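Local atomic coordinates of putative NTP pyrophosphohydrolase (Exiguobacterium sibiricum 255-15, PDB entry 3NL9), a protein that probably hydrolyses nucleoside triphosphates to nucleoside monophosphates and pyrophosphate. Residues G117-I122 and A161-Q166. Sequence-based numbering, arbitrary orientation.
Sequences GPLFEI and AEVVRQ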
loop_
_atom_site.group_PDB
_atom_site.type_symbol
_atom_site.label_atom_id
_atom_site.label_comp_id
_atom_site.label_asym_id
_atom_site.label_seq_id
_atom_site.Cartn_x
_atom_site.Cartn_y
_atom_site.Cartn_z
ATOM N N GLY A 117 -9.124 -6.804 7.602
ATOM C CA GLY A 117 -8.840 -8.231 7.818
ATOM C C GLY A 117 -9.743 -9.208 7.052
ATOM O O GLY A 117 -9.250 -10.095 6.344
ATOM N N PRO A 118 -11.051 -9.052 7.178
ATOM C CA PRO A 118 -11.992 -9.968 6.499
ATOM C C PRO A 118 -11.962 -9.848 4.993
ATOM O O PRO A 118 -12.169 -10.832 4.289
ATOM C CB PRO A 118 -13.352 -9.545 7.047
ATOM C CG PRO A 118 -13.046 -8.904 8.374
ATOM C CD PRO A 118 -11.737 -8.199 8.170
ATOM N N LEU A 119 -11.702 -8.636 4.487
ATOM C CA LEU A 119 -11.566 -8.447 3.061
ATOM C C LEU A 119 -10.291 -9.097 2.547
ATOM O O LEU A 119 -10.306 -9.776 1.516
ATOM C CB LEU A 119 -11.586 -6.952 2.716
ATOM C CG LEU A 119 -12.862 -6.161 3.065
ATOM C CD1 LEU A 119 -12.595 -4.620 2.933
ATOM C CD2 LEU A 119 -14.035 -6.568 2.183
ATOM N N PHE A 120 -9.173 -8.863 3.241
ATOM C CA PHE A 120 -7.907 -9.515 2.877
ATOM C C PHE A 120 -8.083 -11.064 2.893
ATOM O O PHE A 120 -7.594 -11.751 2.014
ATOM C CB PHE A 120 -6.773 -9.091 3.846
ATOM C CG PHE A 120 -5.466 -9.829 3.618
ATOM C CD1 PHE A 120 -5.260 -11.064 4.162
ATOM C CD2 PHE A 120 -4.457 -9.258 2.852
ATOM C CE1 PHE A 120 -4.084 -11.741 3.967
ATOM C CE2 PHE A 120 -3.235 -9.934 2.655
ATOM C CZ PHE A 120 -3.056 -11.167 3.204
ATOM N N GLU A 121 -8.767 -11.587 3.903
ATOM C CA GLU A 121 -9.025 -13.049 4.008
ATOM C C GLU A 121 -9.736 -13.609 2.762
ATOM O O GLU A 121 -9.403 -14.678 2.281
ATOM C CB GLU A 121 -9.848 -13.337 5.271
ATOM C CG GLU A 121 -10.082 -14.810 5.550
ATOM C CD GLU A 121 -10.805 -15.043 6.897
ATOM O OE1 GLU A 121 -10.782 -14.141 7.774
ATOM O OE2 GLU A 121 -11.384 -16.135 7.073
ATOM N N ILE A 122 -10.701 -12.860 2.237
ATOM C CA ILE A 122 -11.435 -13.264 1.027
ATOM C C ILE A 122 -10.482 -13.308 -0.192
ATOM O O ILE A 122 -10.473 -14.280 -0.978
ATOM C CB ILE A 122 -12.675 -12.332 0.796
ATOM C CG1 ILE A 122 -13.725 -12.624 1.862
ATOM C CG2 ILE A 122 -13.231 -12.524 -0.616
ATOM C CD1 ILE A 122 -14.708 -11.513 2.082
ATOM N N ALA A 161 -20.244 -8.479 -0.423
ATOM C CA ALA A 161 -21.091 -8.971 0.662
ATOM C C ALA A 161 -20.476 -8.667 2.033
ATOM O O ALA A 161 -21.192 -8.411 3.004
ATOM C CB ALA A 161 -21.339 -10.510 0.506
ATOM N N GLU A 162 -19.152 -8.712 2.105
ATOM C CA GLU A 162 -18.408 -8.393 3.344
ATOM C C GLU A 162 -18.537 -6.907 3.724
ATOM O O GLU A 162 -18.694 -6.565 4.914
ATOM C CB GLU A 162 -16.932 -8.806 3.186
ATOM C CG GLU A 162 -15.970 -8.468 4.367
ATOM C CD GLU A 162 -16.510 -8.855 5.747
ATOM O OE1 GLU A 162 -17.164 -9.927 5.897
ATOM O OE2 GLU A 162 -16.248 -8.090 6.710
ATOM N N VAL A 163 -18.484 -6.040 2.721
ATOM C CA VAL A 163 -18.717 -4.621 2.930
ATOM C C VAL A 163 -20.125 -4.418 3.508
ATOM O O VAL A 163 -20.246 -3.764 4.531
ATOM C CB VAL A 163 -18.466 -3.768 1.659
ATOM C CG1 VAL A 163 -18.817 -2.310 1.903
ATOM C CG2 VAL A 163 -16.998 -3.851 1.227
ATOM N N VAL A 164 -21.156 -4.994 2.877
ATOM C CA VAL A 164 -22.562 -4.924 3.383
ATOM C C VAL A 164 -22.679 -5.477 4.812
ATOM O O VAL A 164 -23.351 -4.894 5.655
ATOM C CB VAL A 164 -23.562 -5.657 2.442
ATOM C CG1 VAL A 164 -25.011 -5.646 3.019
ATOM C CG2 VAL A 164 -23.551 -5.022 1.054
ATOM N N ARG A 165 -22.007 -6.597 5.092
ATOM C CA ARG A 165 -21.993 -7.157 6.443
ATOM C C ARG A 165 -21.440 -6.148 7.477
ATOM O O ARG A 165 -22.024 -5.950 8.537
ATOM C CB ARG A 165 -21.168 -8.454 6.494
ATOM C CG ARG A 165 -21.235 -9.170 7.852
ATOM C CD ARG A 165 -20.148 -10.224 8.017
ATOM N NE ARG A 165 -18.816 -9.633 8.212
ATOM C CZ ARG A 165 -18.409 -9.030 9.329
ATOM N NH1 ARG A 165 -19.225 -8.915 10.385
ATOM N NH2 ARG A 165 -17.174 -8.532 9.390
ATOM N N GLN A 166 -20.304 -5.538 7.170
ATOM C CA GLN A 166 -19.743 -4.491 8.037
ATOM C C GLN A 166 -20.662 -3.275 8.200
ATOM O O GLN A 166 -20.824 -2.770 9.325
ATOM C CB GLN A 166 -18.383 -4.033 7.549
ATOM C CG GLN A 166 -17.326 -5.101 7.665
ATOM C CD GLN A 166 -15.930 -4.549 7.473
ATOM O OE1 GLN A 166 -15.662 -3.399 7.804
ATOM N NE2 GLN A 166 -15.040 -5.372 6.943
#
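E162 carries most of the meeting between 117-122 and 161-166, and its side chain can be traced atom by atom. The bond to E162 CB is directed toward 117-122, and E162 CB lies 3.7 Å from I122 CD1, with L119 CD2 at a similar range. E162 CG, anti to the backbone N, approaches L119 CD2 to 3.5 Å, so the aliphatic half of the glutamate packs obliquely across these two branched side chains. A bend at chi2 (47°) then brings the carboxylate against P118, whose CB sits 3.3 Å from E162 OE2, a van der Waals contact with a ring carbon. Within the two segments, its hydrogen-bond donors are R165 and Q166, both from its own helix. R165 grips it side-on: R165 NE gives a nearly straight bond to the syn lone pair of E162 OE1 (2.9 Å, in the guanidinium plane), while NH2 reaches the syn lone pair of E162 OE2 less directly, 21° out of that plane. Q166 NE2 donates to the anti lone pair of E162 OE2 at 3.0 Å, so two donors fix this oxygen; Q166 OE1 in turn accepts from E115 N, just ahead of helix 117-128. The arginine and amide donors would probably favour the ionised carboxylate. An alanine at E162 would remove CG and the carboxylate, and would probably loosen the packing against L119 and P118 while depriving R165 and Q166 of their common acceptor. The axes of 117-122 and 161-166 approach to 10.2 Å at 162°: near-antiparallel packing of helices 117-128 and 156-170, consistent with the all-alpha fold of the MazG clan.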